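Local atomic coordinates of extracellular sialidase/neuraminidase, putative (PDB entry 2XZI), a protein that is a KDNase of the sialidase family, probably secreted, that hydrolyses glycosides of deaminoneuraminic acid (Kdn). Residues Asp110-Ile115 against Glu157-Gly162; Asn189-Thr194 against Gly230-Thr235; Gly196-Pro201 against Gly214-Ser219. One frame throughout, in Å; residues are numbered along the deposited sequence. Where two conformers were deposited one is given.

Interaction 1 of 3, residues Asp110-Ile115 against Glu157-Gly162; sequences DDDNTI and ESRDDG
Thr-114 meets Arg-159 and Glu-157 where the hairpin loop 110-115 leans on the end of strand 152-158. Its CB lies 3.8 Å from Arg-159 NH1, and from there the side chain forks. The hydroxyl branch, OG1, is anti to the carbonyl carbon (chi1 -68°). It accepts from Arg-159 NH1 at 2.9 Å in a rather bent bond and donates to Asp-112 OD2 at 2.6 Å. The methyl branch, CG2, lies 3.5 Å from Arg-159 NH1 and also touches Glu-157 CB. Glu-157 CG in turn lies over one face of the Arg-159 guanidinium, whose NH1 also binds Gly-214 O. Asp-112 holds Thr-114 from within the loop as well: its OD1 takes the Thr-114 N-H, closing an Asx turn. Next along the chain, Ile-115 and Ser-158 form an antiparallel hydrogen-bonded pair, Ile-115 N giving to Ser-158 O at 3.0 Å and Ser-158 N to Ile-115 O at 2.9 Å. Ile-115 CD1 packs against the backbone at Asp-161 and Gly-162. Beyond the pair, Asn-113 ND2 reaches Asp-161 OD1 at 3.0 Å, coming from well above the carboxylate plane. Asp-161 is also tied to Thr-46 and Arg-50, while Asn-113 OD1 takes the backbone N-H of Thr-47. Water 1 links Asn-113 O to Asp-161 N. The type I turn 110-113, with Asn-113 at positive phi, makes a 3:5 hairpin with a G1 bulge. Facing it, Ser-158 OG accepts from Gly-162 N and is hydrogen-bonded to Thr-164 O, and Asp-160 OD2 bonds to Thr-164 OG1; these four residues spell the Asp box, the turn motif of sialidase propeller blades.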
# COMPACT_ATOMS: atom_id res chain seq x y z
N ASP A 110 -11.45 10.71 2.93
CA ASP A 110 -11.84 12.11 2.69
C ASP A 110 -12.38 12.78 3.96
O ASP A 110 -12.63 12.09 4.95
CB ASP A 110 -12.83 12.21 1.53
CG ASP A 110 -12.64 13.48 0.70
OD1 ASP A 110 -12.05 14.47 1.21
OD2 ASP A 110 -13.09 13.48 -0.46
N ASP A 111 -12.58 14.10 3.91
CA ASP A 111 -12.89 14.91 5.11
C ASP A 111 -14.22 14.54 5.77
O ASP A 111 -14.41 14.75 6.98
CB ASP A 111 -12.95 16.41 4.78
CG ASP A 111 -11.67 16.96 4.18
OD1 ASP A 111 -10.63 16.27 4.22
OD2 ASP A 111 -11.73 18.09 3.67
N ASP A 112 -15.15 14.05 4.96
CA ASP A 112 -16.49 13.66 5.41
C ASP A 112 -16.52 12.24 5.94
O ASP A 112 -17.57 11.73 6.30
CB ASP A 112 -17.49 13.80 4.27
CG ASP A 112 -17.21 12.84 3.12
OD1 ASP A 112 -16.01 12.53 2.86
OD2 ASP A 112 -18.17 12.35 2.49
N ASN A 113 -15.34 11.61 5.95
CA ASN A 113 -15.17 10.17 6.22
C ASN A 113 -15.62 9.21 5.13
O ASN A 113 -15.70 8.01 5.37
CB ASN A 113 -15.67 9.73 7.60
CG ASN A 113 -14.93 8.52 8.11
OD1 ASN A 113 -13.71 8.41 7.92
ND2 ASN A 113 -15.65 7.59 8.74
N THR A 114 -15.91 9.71 3.92
CA THR A 114 -16.00 8.77 2.79
C THR A 114 -14.61 8.15 2.60
O THR A 114 -13.60 8.86 2.54
CB THR A 114 -16.42 9.45 1.49
OG1 THR A 114 -17.78 9.89 1.61
CG2 THR A 114 -16.31 8.50 0.30
N ILE A 115 -14.56 6.83 2.55
CA ILE A 115 -13.31 6.18 2.21
C ILE A 115 -13.34 5.75 0.74
O ILE A 115 -14.12 4.90 0.35
CB ILE A 115 -12.96 4.97 3.11
CG1 ILE A 115 -13.02 5.35 4.60
CG2 ILE A 115 -11.57 4.45 2.73
CD1 ILE A 115 -14.35 4.95 5.27
N GLU A 157 -16.25 3.10 -2.95
CA GLU A 157 -16.17 3.88 -1.72
C GLU A 157 -17.10 3.34 -0.66
O GLU A 157 -18.02 2.57 -0.96
CB GLU A 157 -16.40 5.37 -1.98
CG GLU A 157 -17.81 5.74 -2.40
CD GLU A 157 -18.11 5.43 -3.84
OE1 GLU A 157 -17.24 5.69 -4.71
OE2 GLU A 157 -19.22 4.94 -4.13
N SER A 158 -16.80 3.71 0.57
CA SER A 158 -17.65 3.36 1.71
C SER A 158 -18.10 4.63 2.41
O SER A 158 -17.32 5.56 2.61
CB SER A 158 -16.89 2.45 2.67
OG SER A 158 -17.62 2.23 3.87
N ARG A 159 -19.39 4.64 2.79
CA ARG A 159 -19.96 5.77 3.52
C ARG A 159 -20.24 5.42 4.98
O ARG A 159 -20.78 6.25 5.73
CB ARG A 159 -21.28 6.21 2.89
CG ARG A 159 -21.31 6.32 1.39
CD ARG A 159 -20.41 7.43 0.86
NE ARG A 159 -20.60 7.60 -0.58
CZ ARG A 159 -20.20 8.67 -1.27
NH1 ARG A 159 -19.52 9.65 -0.66
NH2 ARG A 159 -20.43 8.74 -2.58
N ASP A 160 -19.89 4.20 5.37
CA ASP A 160 -20.22 3.68 6.71
C ASP A 160 -19.00 3.09 7.41
O ASP A 160 -19.05 2.01 8.01
CB ASP A 160 -21.38 2.67 6.62
CG ASP A 160 -21.07 1.49 5.71
OD1 ASP A 160 -19.93 1.36 5.22
OD2 ASP A 160 -22.00 0.67 5.47
N ASP A 161 -17.89 3.84 7.31
CA ASP A 161 -16.66 3.54 8.04
C ASP A 161 -16.09 2.16 7.64
O ASP A 161 -15.52 1.43 8.47
CB ASP A 161 -16.93 3.66 9.56
CG ASP A 161 -15.74 4.18 10.35
OD1 ASP A 161 -14.85 4.84 9.77
OD2 ASP A 161 -15.71 3.96 11.59
N GLY A 162 -16.23 1.82 6.35
CA GLY A 162 -15.69 0.57 5.82
C GLY A 162 -16.58 -0.64 5.95
O GLY A 162 -16.20 -1.74 5.53
O HOH W 1 -17.74 6.57 6.40

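Interaction 2 of 3, residues Asn189-Thr194 against Gly230-Thr235; sequences NGIRLT and GTIVQT
Gln-234 OE1 is gripped twice: by the backbone N of Thr-194 at 2.9 Å, in the carbonyl plane and on a lone pair, and by water 5, which also donates to Arg-192 O. This is a seam between two blades of the six-bladed sialidase propeller, where 191-192 and 230-234 are the first strands of successive blades. The touching parts run within 20° of each other, yet no backbone hydrogen bond joins them directly. With CG anti to the backbone N (chi1 -168°) and the chain extended beyond it, the Gln-234 amide is carried across to Thr-194. Its NE2 donates to Thr-194 OG1 at 3.0 Å, the hydroxyl standing somewhat off the amide plane, and also to Gly-238 O. The N-H on OE1 and the carbonyl of Gly-238 on NE2 settle which way round the amide lies. Farther back, waters do the bridging: water 2 connects Asn-189 O with Ile-232 N, and water 4 accepts a hydrogen bond from Asn-189 ND2 and donates one to Ile-232 O. Between these two ends the contact is apolar. Ile-191 and Ile-232 cross at about a right angle, with Ile-191 CD1 3.8 Å from Ile-232 CG1 and equally 3.8 Å from Gln-234 N.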
# COMPACT_ATOMS: atom_id res chain seq x y z
N ASN A 189 -1.51 4.05 -0.57
CA ASN A 189 -2.47 5.07 -0.14
C ASN A 189 -2.37 6.35 -0.94
O ASN A 189 -1.33 6.68 -1.49
CB ASN A 189 -2.30 5.41 1.36
CG ASN A 189 -1.01 6.14 1.64
OD1 ASN A 189 0.06 5.52 1.74
ND2 ASN A 189 -1.08 7.45 1.74
N GLY A 190 -3.49 7.06 -0.97
CA GLY A 190 -3.52 8.47 -1.37
C GLY A 190 -3.54 9.37 -0.15
O GLY A 190 -3.52 8.91 1.00
N ILE A 191 -3.56 10.68 -0.41
CA ILE A 191 -3.48 11.68 0.65
C ILE A 191 -4.47 12.81 0.44
O ILE A 191 -4.97 13.01 -0.66
CB ILE A 191 -2.05 12.29 0.77
CG1 ILE A 191 -1.66 13.00 -0.54
CG2 ILE A 191 -1.04 11.21 1.21
CD1 ILE A 191 -0.30 13.65 -0.51
N ARG A 192 -4.72 13.54 1.52
CA ARG A 192 -5.48 14.80 1.47
C ARG A 192 -4.53 15.92 1.84
O ARG A 192 -3.87 15.86 2.89
CB ARG A 192 -6.68 14.73 2.43
CG ARG A 192 -7.66 15.90 2.36
CD ARG A 192 -7.34 16.94 3.41
NE ARG A 192 -8.47 17.85 3.68
CZ ARG A 192 -8.35 19.04 4.26
NH1 ARG A 192 -7.16 19.50 4.64
NH2 ARG A 192 -9.43 19.78 4.46
N LEU A 193 -4.50 16.96 1.01
CA LEU A 193 -3.56 18.07 1.17
C LEU A 193 -4.08 19.09 2.18
O LEU A 193 -5.29 19.20 2.39
CB LEU A 193 -3.32 18.75 -0.17
CG LEU A 193 -2.87 17.84 -1.32
CD1 LEU A 193 -2.53 18.69 -2.55
CD2 LEU A 193 -1.64 17.04 -0.92
N THR A 194 -3.15 19.86 2.75
CA THR A 194 -3.52 20.98 3.61
C THR A 194 -4.51 21.89 2.88
O THR A 194 -5.43 22.41 3.49
CB THR A 194 -2.28 21.78 4.07
OG1 THR A 194 -1.54 22.21 2.92
CG2 THR A 194 -1.40 20.94 4.98
N GLY A 230 3.97 4.17 -7.46
CA GLY A 230 4.35 5.39 -6.79
C GLY A 230 3.77 5.57 -5.41
O GLY A 230 2.76 4.95 -5.06
N THR A 231 4.44 6.42 -4.64
CA THR A 231 3.97 6.92 -3.34
C THR A 231 3.95 8.44 -3.40
O THR A 231 4.71 9.04 -4.16
CB THR A 231 4.84 6.46 -2.13
OG1 THR A 231 6.05 7.23 -2.03
CG2 THR A 231 5.18 4.97 -2.20
N ILE A 232 3.07 9.03 -2.61
CA ILE A 232 2.91 10.49 -2.55
C ILE A 232 2.84 10.94 -1.09
O ILE A 232 2.22 10.28 -0.23
CB ILE A 232 1.65 10.95 -3.35
CG1 ILE A 232 1.62 12.47 -3.54
CG2 ILE A 232 0.34 10.48 -2.69
CD1 ILE A 232 2.45 12.96 -4.69
N VAL A 233 3.49 12.06 -0.81
CA VAL A 233 3.34 12.73 0.49
C VAL A 233 3.39 14.23 0.28
O VAL A 233 3.97 14.71 -0.71
CB VAL A 233 4.39 12.23 1.53
CG1 VAL A 233 5.71 13.01 1.41
CG2 VAL A 233 3.85 12.31 2.97
N GLN A 234 2.78 14.95 1.20
CA GLN A 234 2.94 16.39 1.26
C GLN A 234 3.98 16.64 2.34
O GLN A 234 3.81 16.24 3.48
CB GLN A 234 1.63 17.07 1.62
CG GLN A 234 1.68 18.57 1.41
CD GLN A 234 0.39 19.27 1.77
OE1 GLN A 234 -0.50 18.72 2.45
NE2 GLN A 234 0.27 20.51 1.31
N THR A 235 5.09 17.24 1.93
CA THR A 235 6.23 17.49 2.81
C THR A 235 5.91 18.68 3.72
O THR A 235 4.92 19.38 3.49
CB THR A 235 7.55 17.63 2.01
OG1 THR A 235 7.34 18.46 0.86
CG2 THR A 235 7.98 16.25 1.50
O HOH W 2 1.39 6.95 -1.32
O HOH W 3 1.15 4.37 -2.42
O HOH W 4 1.41 9.16 2.14
O HOH W 5 -1.11 15.94 3.22

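Interaction 3 of 3, residues Gly196-Pro201 against Gly214-Ser219; sequences GELVIP and GNRTWS. With NO2 (nitrite ion), chain H.
Leu-198 and Arg-216 mark the closest backbone approach, with CA atoms 8.5 Å apart, too far for direct pairing: strand 205-210 runs between strands 198-202 and 217-222 in the same antiparallel sheet. Side chains of 214-219 therefore reach across, to a backbone carbonyl and to the side chains of Leu-198 and Ile-200. Arg-216 puts both terminal nitrogens on one acceptor, the carbonyl of Gly-196, with NH2 2.8 Å and NH1 2.9 Å from Gly-196 O. That oxygen lies in the guanidinium plane, and NH2 stands nearly along the C=O axis while NH1 is bent well off it. Gly-196 has a positive phi of 109°, a backbone shape that favours glycine. Leu-198 crosses the bent Arg-216 chain at about a right angle, its CG lying over one face of the guanidinium. A salt bridge from NH2 to Asp-110 gives the buried charge a second, acidic partner. Trp-218 supplies the apolar remainder: its CH2 is 4.0 Å from Leu-198 CD1, and its CZ3 is 3.7 Å from Ile-200 CD1. Arg-216 CB lies over a face of the same indole. Still within strand 217-222, Ser-219 OG donates to nitrite O2 at 3.0 Å. Arg-210 also holds this ion, which probably comes from the crystallisation liquor. Trp-218 packs on Ile-207 of the intervening strand and edge-to-face with Tyr-116 and Phe-118 of strand 115-122, in the preceding propeller blade.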
# COMPACT_ATOMS: atom_id res chain seq x y z
N GLY A 196 -6.74 21.02 0.67
CA GLY A 196 -8.04 20.38 0.55
C GLY A 196 -8.22 19.34 -0.54
O GLY A 196 -9.20 18.59 -0.52
N GLU A 197 -7.29 19.30 -1.50
CA GLU A 197 -7.39 18.33 -2.60
C GLU A 197 -6.96 16.92 -2.19
O GLU A 197 -6.22 16.75 -1.22
CB GLU A 197 -6.52 18.75 -3.80
CG GLU A 197 -6.79 20.15 -4.36
CD GLU A 197 -6.01 21.25 -3.66
OE1 GLU A 197 -5.36 21.00 -2.61
OE2 GLU A 197 -6.04 22.39 -4.19
N LEU A 198 -7.44 15.93 -2.93
CA LEU A 198 -6.93 14.56 -2.80
C LEU A 198 -5.89 14.30 -3.87
O LEU A 198 -6.02 14.77 -5.00
CB LEU A 198 -8.04 13.53 -2.92
CG LEU A 198 -9.22 13.65 -1.96
CD1 LEU A 198 -10.18 12.49 -2.13
CD2 LEU A 198 -8.74 13.71 -0.52
N VAL A 199 -4.85 13.54 -3.53
CA VAL A 199 -3.87 13.12 -4.51
C VAL A 199 -3.63 11.63 -4.33
O VAL A 199 -3.27 11.17 -3.23
CB VAL A 199 -2.51 13.87 -4.37
CG1 VAL A 199 -1.58 13.46 -5.52
CG2 VAL A 199 -2.70 15.36 -4.41
N ILE A 200 -3.85 10.90 -5.42
CA ILE A 200 -3.68 9.45 -5.47
C ILE A 200 -2.56 9.13 -6.46
O ILE A 200 -2.63 9.52 -7.63
CB ILE A 200 -5.02 8.75 -5.84
CG1 ILE A 200 -6.13 9.10 -4.82
CG2 ILE A 200 -4.82 7.23 -5.96
CD1 ILE A 200 -6.90 10.44 -5.09
N PRO A 201 -1.52 8.44 -6.00
CA PRO A 201 -0.42 8.15 -6.92
C PRO A 201 -0.76 6.98 -7.82
O PRO A 201 -1.37 6.01 -7.38
CB PRO A 201 0.74 7.78 -5.98
CG PRO A 201 0.05 7.14 -4.80
CD PRO A 201 -1.27 7.88 -4.65
N GLY A 214 -15.90 13.52 -0.51
CA GLY A 214 -16.74 12.37 -0.81
C GLY A 214 -17.63 12.54 -2.03
O GLY A 214 -18.44 11.66 -2.34
N ASN A 215 -17.47 13.67 -2.72
CA ASN A 215 -18.17 13.91 -4.00
C ASN A 215 -17.20 14.63 -4.94
O ASN A 215 -17.55 15.62 -5.62
CB ASN A 215 -19.48 14.71 -3.82
CG ASN A 215 -20.68 13.82 -3.48
OD1 ASN A 215 -21.30 13.20 -4.36
ND2 ASN A 215 -21.03 13.78 -2.20
N ARG A 216 -15.99 14.10 -5.02
CA ARG A 216 -14.91 14.74 -5.76
C ARG A 216 -15.04 14.60 -7.26
O ARG A 216 -15.60 13.63 -7.76
CB ARG A 216 -13.56 14.15 -5.34
CG ARG A 216 -13.25 14.29 -3.85
CD ARG A 216 -13.01 15.73 -3.41
NE ARG A 216 -12.42 15.72 -2.08
CZ ARG A 216 -11.62 16.65 -1.60
NH1 ARG A 216 -11.29 17.71 -2.34
NH2 ARG A 216 -11.12 16.51 -0.38
N THR A 217 -14.52 15.59 -7.96
CA THR A 217 -14.27 15.44 -9.38
C THR A 217 -12.79 15.12 -9.57
O THR A 217 -11.91 15.67 -8.90
CB THR A 217 -14.72 16.68 -10.16
OG1 THR A 217 -14.09 17.82 -9.60
CG2 THR A 217 -16.23 16.84 -10.03
N TRP A 218 -12.53 14.19 -10.48
CA TRP A 218 -11.20 13.65 -10.67
C TRP A 218 -10.57 14.19 -11.94
O TRP A 218 -11.27 14.42 -12.95
CB TRP A 218 -11.22 12.12 -10.72
CG TRP A 218 -11.97 11.49 -9.59
CD1 TRP A 218 -13.23 10.93 -9.65
CD2 TRP A 218 -11.54 11.36 -8.23
NE1 TRP A 218 -13.60 10.47 -8.41
CE2 TRP A 218 -12.59 10.71 -7.52
CE3 TRP A 218 -10.37 11.72 -7.54
CZ2 TRP A 218 -12.49 10.41 -6.15
CZ3 TRP A 218 -10.28 11.42 -6.16
CH2 TRP A 218 -11.34 10.78 -5.50
N SER A 219 -9.26 14.38 -11.90
CA SER A 219 -8.51 14.71 -13.11
C SER A 219 -7.14 14.05 -13.04
O SER A 219 -6.75 13.51 -11.99
CB SER A 219 -8.39 16.22 -13.28
OG SER A 219 -7.69 16.77 -12.20
N NO2 H . -3.88 18.65 -12.52
O1 NO2 H . -3.37 19.37 -11.36
O2 NO2 H . -5.34 18.56 -12.46

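All three contacts belong to consecutive propeller blades and are partly buried; interactions 1 and 2 include exposed residues, whereas none of the touching residues of interaction 3 is exposed. Interaction 2, its centre about 12 Å from the chain's centre, against about 18 Å for the centres of interactions 1 and 3, joins two blades through water and an amide clamp; the others each join strands or turns of a single blade. Interaction 1 is largely a polar turn network, interaction 3 one charged grip with aliphatic and indole packing. Interactions 2 and 3 share a sheet, Ile-191 N bonding to Val-199 O. Acids of 110-115 reach both others: Asp-110 meets Arg-216 and Asp-111 meets Arg-192 in salt bridges between blades.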